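Local structure of lactate racemase (2YJG) at residues E5-G9 with K10-A14; N156-A159 with V160-D163; H259-G262 with C263-V266; G324-G327 with F328-W331. The protein catalyses the interconversion of the D- and L-isomers of lactate, using a nickel-pincer nucleotide cofactor that is absent from this apoprotein. All blocks are in the same frame, centred on the assembly; numbering follows the deposited sequence.

In the fold
All four contacts are local, each made within one continuous run of chain. Interaction 1 is a beta hairpin; interactions 2, 3 and 4 are helical turns, of helices 157-161, 257-270 and 326-333. Interaction 3 lies nearest the chain's centre, about 15 Å between centres, and has a sulfur over a ring at its core. Interaction 4 is a surface contact with a bound water, although F328 is buried. Interactions 1, 2 and 3 are partly buried, apolar packing on one face of the hairpin contrasting with the side-chain helix cap of interaction 2. No two touch; interactions 1 and 2 lie on opposite sides of the chain's centre, with nearest atoms about 33 Å apart.

Interaction 1. Residues E5-G9 with K10-A14; sequences EIPYG and KSKLA
L13 presses its branched end against the root of the Y8 side chain: L13 CG lies 3.5 Å from Y8 CB. Its methyls part around the start of the ring, L13 CD1 at 3.7 Å from Y8 CD2 and L13 CD2 at 3.8 Å from Y8 CD1. The tyrosine ring swings to this place because its CG points away from the backbone N (chi1 -177°), over the strand that returns. With a serine at Y8, L13 would probably lose the surface its two methyls rest on, leaving a gap beside A316, which both side chains touch. The other face of the hairpin carries E5, P7 and K12. The K12 chain bends three times, bringing CE to 4.2 Å from P7 CG, while E5 OE1 reaches K12 CD at 3.7 Å; their charged ends stay too far apart for a salt bridge. Behind these side chains the backbones pair antiparallel. I6 N donates almost straight to L13 O at 2.9 Å (171° at the hydrogen), and L13 N returns a bond to I6 O at 2.6 Å. Nearer the bend, Y8 N bonds to S11 O at 3.1 Å, and S11 N closes the turn on Y8 O. G9, with positive phi, takes the first corner; its N bonds to D290, and K10 makes a cation-pi contact with Y287. I6, Y8 and L13 rest on strand 311-316. This is a two-residue hairpin closed by a type II' turn, with glycine at its first corner, packed against the parallel sheet.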
# COMPACT_ATOMS: atom_id res chain seq x y z
N GLU A 5 -37.54 4.92 16.96
CA GLU A 5 -36.57 4.07 16.31
C GLU A 5 -35.23 4.26 17.04
O GLU A 5 -34.75 5.39 17.17
CB GLU A 5 -36.39 4.39 14.85
CG GLU A 5 -37.54 3.96 13.93
CD GLU A 5 -37.10 3.89 12.45
OE1 GLU A 5 -36.01 4.39 12.10
OE2 GLU A 5 -37.86 3.29 11.65
N ILE A 6 -34.70 3.14 17.53
CA ILE A 6 -33.46 3.06 18.36
C ILE A 6 -32.42 2.21 17.61
O ILE A 6 -32.68 1.04 17.32
CB ILE A 6 -33.82 2.40 19.69
CG1 ILE A 6 -34.91 3.25 20.40
CG2 ILE A 6 -32.65 2.15 20.62
CD1 ILE A 6 -34.46 4.55 20.91
N PRO A 7 -31.31 2.81 17.22
CA PRO A 7 -30.20 2.22 16.50
C PRO A 7 -29.69 1.03 17.29
O PRO A 7 -29.61 1.10 18.51
CB PRO A 7 -29.17 3.32 16.50
CG PRO A 7 -29.91 4.53 16.79
CD PRO A 7 -31.14 4.25 17.40
N TYR A 8 -29.39 -0.05 16.60
CA TYR A 8 -29.08 -1.34 17.25
C TYR A 8 -28.50 -2.24 16.20
O TYR A 8 -29.20 -2.64 15.24
CB TYR A 8 -30.35 -1.98 17.85
CG TYR A 8 -30.09 -3.28 18.59
CD1 TYR A 8 -30.08 -4.51 17.94
CD2 TYR A 8 -29.80 -3.27 19.95
CE1 TYR A 8 -29.76 -5.70 18.63
CE2 TYR A 8 -29.52 -4.47 20.65
CZ TYR A 8 -29.55 -5.67 20.00
OH TYR A 8 -29.28 -6.85 20.71
N GLY A 9 -27.21 -2.55 16.34
CA GLY A 9 -26.55 -3.40 15.44
C GLY A 9 -26.69 -2.83 14.05
O GLY A 9 -26.44 -1.65 13.86
N LYS A 10 -27.02 -3.70 13.10
CA LYS A 10 -27.17 -3.29 11.74
C LYS A 10 -28.60 -2.91 11.36
O LYS A 10 -28.91 -2.71 10.18
CB LYS A 10 -26.59 -4.36 10.80
CG LYS A 10 -25.08 -4.38 10.81
CD LYS A 10 -24.51 -5.03 9.56
CE LYS A 10 -22.93 -5.10 9.62
NZ LYS A 10 -22.35 -6.27 8.84
N SER A 11 -29.44 -2.72 12.36
CA SER A 11 -30.83 -2.40 12.19
C SER A 11 -31.22 -1.26 13.13
O SER A 11 -30.36 -0.56 13.73
CB SER A 11 -31.63 -3.61 12.58
OG SER A 11 -31.77 -4.48 11.49
N LYS A 12 -32.52 -1.12 13.30
CA LYS A 12 -33.03 -0.32 14.38
C LYS A 12 -34.04 -1.17 15.10
O LYS A 12 -34.63 -2.10 14.51
CB LYS A 12 -33.65 0.98 13.86
CG LYS A 12 -32.75 1.75 12.89
CD LYS A 12 -32.64 3.26 13.21
CE LYS A 12 -31.24 3.86 12.89
NZ LYS A 12 -31.07 4.31 11.47
N LEU A 13 -34.22 -0.90 16.38
CA LEU A 13 -35.37 -1.44 17.07
C LEU A 13 -36.50 -0.44 16.99
O LEU A 13 -36.26 0.75 17.13
CB LEU A 13 -35.04 -1.80 18.52
CG LEU A 13 -33.74 -2.60 18.67
CD1 LEU A 13 -33.43 -2.79 20.11
CD2 LEU A 13 -33.82 -3.94 17.92
N ALA A 14 -37.72 -0.97 16.77
CA ALA A 14 -38.98 -0.22 16.79
C ALA A 14 -39.70 -0.50 18.08
O ALA A 14 -39.91 -1.67 18.51
CB ALA A 14 -39.88 -0.57 15.57
O HOH W 1 -28.24 0.50 13.23

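Interaction 2. Residues N156-A159 with V160-D163; sequences NKLA and VEAD
E161 sets its CG beside its own backbone N (chi1 -65°) and runs out extended, carrying the carboxylate back over the preceding turn to K157, whose chain is bent at chi3 (47°). E161 OE2 lies along the lysine methylenes, 3.8 Å from K157 CG and 3.7 Å from K157 CE, but K157 NZ stands 4.8 Å away from OE2, too far for a salt bridge. Below them E161 N donates to K157 O at 2.9 Å. At the start of the helix N156 is the N-cap: its OD1 takes the N-H of L158 at 3.1 Å, on a lone pair in the amide plane, while its ND2 is held by H133, which fixes the amide's orientation. V160 lays CG2 3.4 Å from N156 O, whose bond from V160 N is weak. A162 N still bonds weakly to L158 O, but A162 has already left helical geometry. L158 and A162 pack on V67 of strand 66-71. The short helix therefore relies on one good backbone bond between its two halves and on a side-chain cap, with the lysine-glutamate pair adding methylene packing and, probably, a mild electrostatic pull.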
# COMPACT_ATOMS: atom_id res chain seq x y z
N ASN A 156 6.60 10.72 19.37
CA ASN A 156 7.34 10.26 18.18
C ASN A 156 8.39 11.29 17.69
O ASN A 156 8.07 12.49 17.45
CB ASN A 156 6.35 9.97 17.06
CG ASN A 156 6.89 9.05 15.98
OD1 ASN A 156 7.82 9.41 15.24
ND2 ASN A 156 6.27 7.89 15.86
N LYS A 157 9.62 10.79 17.55
CA LYS A 157 10.77 11.61 17.12
C LYS A 157 10.59 12.34 15.79
O LYS A 157 11.07 13.43 15.60
CB LYS A 157 12.03 10.72 17.00
CG LYS A 157 13.27 11.38 17.64
CD LYS A 157 14.45 10.39 17.92
CE LYS A 157 14.77 9.49 16.72
NZ LYS A 157 15.96 8.55 16.96
N LEU A 158 9.96 11.68 14.85
CA LEU A 158 9.67 12.29 13.55
C LEU A 158 8.94 13.59 13.71
O LEU A 158 9.23 14.56 13.04
CB LEU A 158 8.82 11.31 12.76
CG LEU A 158 8.75 11.61 11.27
CD1 LEU A 158 10.12 11.30 10.60
CD2 LEU A 158 7.65 10.73 10.69
N ALA A 159 7.94 13.59 14.60
CA ALA A 159 7.18 14.81 14.89
C ALA A 159 8.05 15.94 15.47
O ALA A 159 7.89 17.11 15.11
CB ALA A 159 6.05 14.46 15.84
N VAL A 160 8.93 15.56 16.38
CA VAL A 160 9.84 16.47 17.06
C VAL A 160 10.81 17.10 16.04
O VAL A 160 10.96 18.31 15.97
CB VAL A 160 10.68 15.74 18.14
CG1 VAL A 160 11.56 16.76 18.86
CG2 VAL A 160 9.76 14.94 19.16
N GLU A 161 11.39 16.25 15.19
CA GLU A 161 12.37 16.68 14.15
C GLU A 161 11.82 17.55 13.01
O GLU A 161 12.57 18.27 12.37
CB GLU A 161 12.97 15.44 13.49
CG GLU A 161 13.79 14.58 14.38
CD GLU A 161 14.07 13.20 13.73
OE1 GLU A 161 13.58 12.95 12.57
OE2 GLU A 161 14.80 12.40 14.37
N ALA A 162 10.51 17.48 12.79
CA ALA A 162 9.84 18.26 11.78
C ALA A 162 10.11 19.76 11.86
O ALA A 162 10.14 20.34 12.94
CB ALA A 162 8.34 18.02 11.85
N ASP A 163 10.34 20.35 10.69
CA ASP A 163 10.33 21.81 10.48
C ASP A 163 8.98 22.43 10.67
O ASP A 163 8.84 23.58 11.14
CB ASP A 163 10.63 22.08 9.00
CG ASP A 163 12.01 22.38 8.76
OD1 ASP A 163 12.80 22.31 9.75
OD2 ASP A 163 12.33 22.70 7.59

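Interaction 3. Residues H259-G262 with C263-V266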
# COMPACT_ATOMS: atom_id res chain seq x y z
N HIS A 259 -9.72 24.25 16.75
CA HIS A 259 -10.37 23.13 17.43
C HIS A 259 -11.53 23.64 18.23
O HIS A 259 -12.64 23.10 18.13
CB HIS A 259 -9.40 22.40 18.33
CG HIS A 259 -10.02 21.26 19.11
ND1 HIS A 259 -10.57 20.12 18.51
CD2 HIS A 259 -10.16 21.07 20.44
CE1 HIS A 259 -11.02 19.31 19.45
NE2 HIS A 259 -10.78 19.86 20.63
N LEU A 260 -11.33 24.74 18.97
CA LEU A 260 -12.44 25.29 19.75
C LEU A 260 -13.60 25.78 18.91
O LEU A 260 -14.80 25.57 19.28
CB LEU A 260 -11.92 26.38 20.70
CG LEU A 260 -10.99 25.98 21.84
CD1 LEU A 260 -10.57 27.21 22.72
CD2 LEU A 260 -11.63 24.92 22.80
N LYS A 261 -13.33 26.44 17.78
CA LYS A 261 -14.41 26.87 16.90
C LYS A 261 -15.20 25.65 16.39
O LYS A 261 -16.42 25.66 16.34
CB LYS A 261 -13.85 27.74 15.74
CG LYS A 261 -14.88 28.25 14.79
CD LYS A 261 -15.97 29.15 15.45
CE LYS A 261 -17.39 28.79 14.87
NZ LYS A 261 -18.04 27.53 15.46
N GLY A 262 -14.50 24.57 16.10
CA GLY A 262 -15.17 23.32 15.75
C GLY A 262 -16.00 22.73 16.88
O GLY A 262 -17.14 22.25 16.68
N CYS A 263 -15.46 22.77 18.07
CA CYS A 263 -16.17 22.22 19.26
C CYS A 263 -17.38 23.05 19.55
O CYS A 263 -18.42 22.52 19.98
CB CYS A 263 -15.25 22.18 20.48
SG CYS A 263 -13.92 20.95 20.39
N GLU A 264 -17.27 24.37 19.33
CA GLU A 264 -18.43 25.22 19.54
C GLU A 264 -19.52 24.80 18.56
O GLU A 264 -20.66 24.74 18.93
CB GLU A 264 -18.13 26.72 19.40
CG GLU A 264 -17.23 27.25 20.49
CD GLU A 264 -16.59 28.59 20.11
OE1 GLU A 264 -16.77 29.08 18.97
OE2 GLU A 264 -15.94 29.16 20.96
N PHE A 265 -19.18 24.53 17.32
CA PHE A 265 -20.14 24.11 16.33
C PHE A 265 -20.81 22.76 16.78
O PHE A 265 -22.04 22.62 16.78
CB PHE A 265 -19.47 24.02 14.94
CG PHE A 265 -20.39 23.50 13.86
CD1 PHE A 265 -21.39 24.29 13.35
CD2 PHE A 265 -20.25 22.22 13.38
CE1 PHE A 265 -22.25 23.77 12.40
CE2 PHE A 265 -21.11 21.74 12.39
CZ PHE A 265 -22.09 22.52 11.92
N VAL A 266 -19.99 21.81 17.16
CA VAL A 266 -20.45 20.50 17.60
C VAL A 266 -21.31 20.65 18.80
O VAL A 266 -22.34 19.98 18.84
CB VAL A 266 -19.31 19.47 17.74
CG1 VAL A 266 -19.80 18.16 18.29
CG2 VAL A 266 -18.65 19.22 16.37
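Four successive i to i+4 hydrogen bonds run through this helical turn, from C263 N to H259 O at 2.8 Å, E264 N to L260 O at 2.7 Å, F265 N to K261 O and V266 N to G262 O. One turn apart, the C263 sulfur sits over a face of the H259 imidazole, 3.5 Å from SG to the ring centroid and 22° off the ring normal. The histidine reaches it by turning CG trans to its backbone N (chi1 178°), while SG lies beside the backbone N of C263. C263 SG is likely to lose the ring it rests on if an alanine stood in place of H259, and a gap would open toward I236 and N238. Elsewhere on the turn K261 doubles back through three bent torsions and crosses E264 at about a right angle; K261 CD is 3.6 Å from E264 OE1, and NZ stays 4.0 Å from that oxygen, beyond a salt bridge. V266 CG2 settles 3.4 Å from G262 O. H259 and V266 face strand 233-241, and K261 and F265 face strand 247-253, so the helix following this antiparallel strand pair packs back across it. The H259 side chain lies about 7 Å from that of K184, the probable covalent attachment point of the cofactor.

Interaction 4. Residues G324-G327 with F328-W331; sequences GGEG and FYRW
The W331 indole has water 2 over one face, 3.5 Å above its plane and shifted toward the rim, and G327 O reaches the ring obliquely at 3.2 Å from W331 CD1. These groups belong to the N-terminal part of helix 326-333, with G325 at the N-cap position after G324, whose phi is positive. The same water lies in the plane of the R330 guanidinium, at its edge, where it accepts from R330 NE at 3.2 Å. The other two rings meet oxygens at their edges: G325 O lies near the plane of the F328 ring, and E326 OE1 near that of Y329. Y329 N donates to G325 O at 2.9 Å, and R330 N bonds to E326 O in the same i to i+4 pattern. R330 extends its CG away from the backbone N (chi1 -169°) and bends at chi3, which folds the guanidinium back over the turn and brings NH2 to 3.5 Å from G327 CA. The rings spread to different neighbours: F328 makes an edge-to-face contact with Y294 of helix 293-305, and the F328 side chain is about 8 Å from that of Q295, which probably binds substrate. Y329 stacks on H323, and its hydroxyl bonds to D386; W331 packs on helices 338-346 and 357-369. F328 N hydrogen-bonds to the carboxylate of D356. G327 O is gripped twice, by W331 N at 3.1 Å and by a proton of water 2 at 2.7 Å.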
# COMPACT_ATOMS: atom_id res chain seq x y z
N GLY A 324 -15.72 -6.58 24.96
CA GLY A 324 -14.79 -5.60 24.48
C GLY A 324 -13.47 -5.38 25.25
O GLY A 324 -12.68 -4.46 24.92
N GLY A 325 -13.22 -6.21 26.25
CA GLY A 325 -11.98 -6.17 26.98
C GLY A 325 -11.93 -7.03 28.21
O GLY A 325 -12.73 -6.89 29.13
N GLU A 326 -11.01 -7.97 28.21
CA GLU A 326 -10.93 -8.91 29.31
C GLU A 326 -10.70 -8.18 30.62
O GLU A 326 -11.29 -8.51 31.62
CB GLU A 326 -9.78 -9.92 29.08
CG GLU A 326 -10.04 -10.93 28.01
CD GLU A 326 -11.15 -11.93 28.39
OE1 GLU A 326 -11.33 -12.22 29.60
OE2 GLU A 326 -11.84 -12.43 27.47
N GLY A 327 -9.79 -7.23 30.62
CA GLY A 327 -9.47 -6.48 31.87
C GLY A 327 -10.69 -5.68 32.36
O GLY A 327 -11.08 -5.75 33.52
N PHE A 328 -11.32 -4.98 31.42
CA PHE A 328 -12.58 -4.27 31.68
C PHE A 328 -13.55 -5.19 32.36
O PHE A 328 -14.09 -4.85 33.39
CB PHE A 328 -13.13 -3.76 30.33
CG PHE A 328 -14.56 -3.24 30.38
CD1 PHE A 328 -14.89 -2.12 31.12
CD2 PHE A 328 -15.54 -3.82 29.57
CE1 PHE A 328 -16.21 -1.62 31.11
CE2 PHE A 328 -16.84 -3.34 29.55
CZ PHE A 328 -17.19 -2.25 30.32
N TYR A 329 -13.75 -6.39 31.78
CA TYR A 329 -14.71 -7.36 32.29
C TYR A 329 -14.34 -7.89 33.69
O TYR A 329 -15.19 -7.98 34.60
CB TYR A 329 -14.76 -8.49 31.29
CG TYR A 329 -15.54 -9.70 31.67
CD1 TYR A 329 -16.88 -9.62 32.03
CD2 TYR A 329 -14.94 -10.99 31.65
CE1 TYR A 329 -17.61 -10.76 32.37
CE2 TYR A 329 -15.67 -12.12 31.95
CZ TYR A 329 -17.01 -12.01 32.29
OH TYR A 329 -17.73 -13.15 32.62
N ARG A 330 -13.09 -8.25 33.84
CA ARG A 330 -12.49 -8.86 35.05
C ARG A 330 -12.56 -7.93 36.26
O ARG A 330 -12.73 -8.38 37.35
CB ARG A 330 -11.03 -9.22 34.72
CG ARG A 330 -10.20 -10.10 35.69
CD ARG A 330 -8.71 -10.38 35.12
NE ARG A 330 -8.09 -9.24 34.37
CZ ARG A 330 -7.04 -9.32 33.53
NH1 ARG A 330 -6.40 -10.49 33.32
NH2 ARG A 330 -6.60 -8.21 32.89
N TRP A 331 -12.53 -6.63 36.06
CA TRP A 331 -12.73 -5.71 37.18
C TRP A 331 -14.02 -6.02 37.89
O TRP A 331 -14.00 -6.08 39.07
CB TRP A 331 -12.71 -4.23 36.73
CG TRP A 331 -11.35 -3.67 36.53
CD1 TRP A 331 -10.82 -3.20 35.38
CD2 TRP A 331 -10.38 -3.40 37.56
NE1 TRP A 331 -9.56 -2.72 35.62
CE2 TRP A 331 -9.29 -2.79 36.96
CE3 TRP A 331 -10.35 -3.64 38.94
CZ2 TRP A 331 -8.11 -2.49 37.67
CZ3 TRP A 331 -9.18 -3.30 39.66
CH2 TRP A 331 -8.14 -2.68 39.04
O HOH W 2 -9.19 -6.38 35.32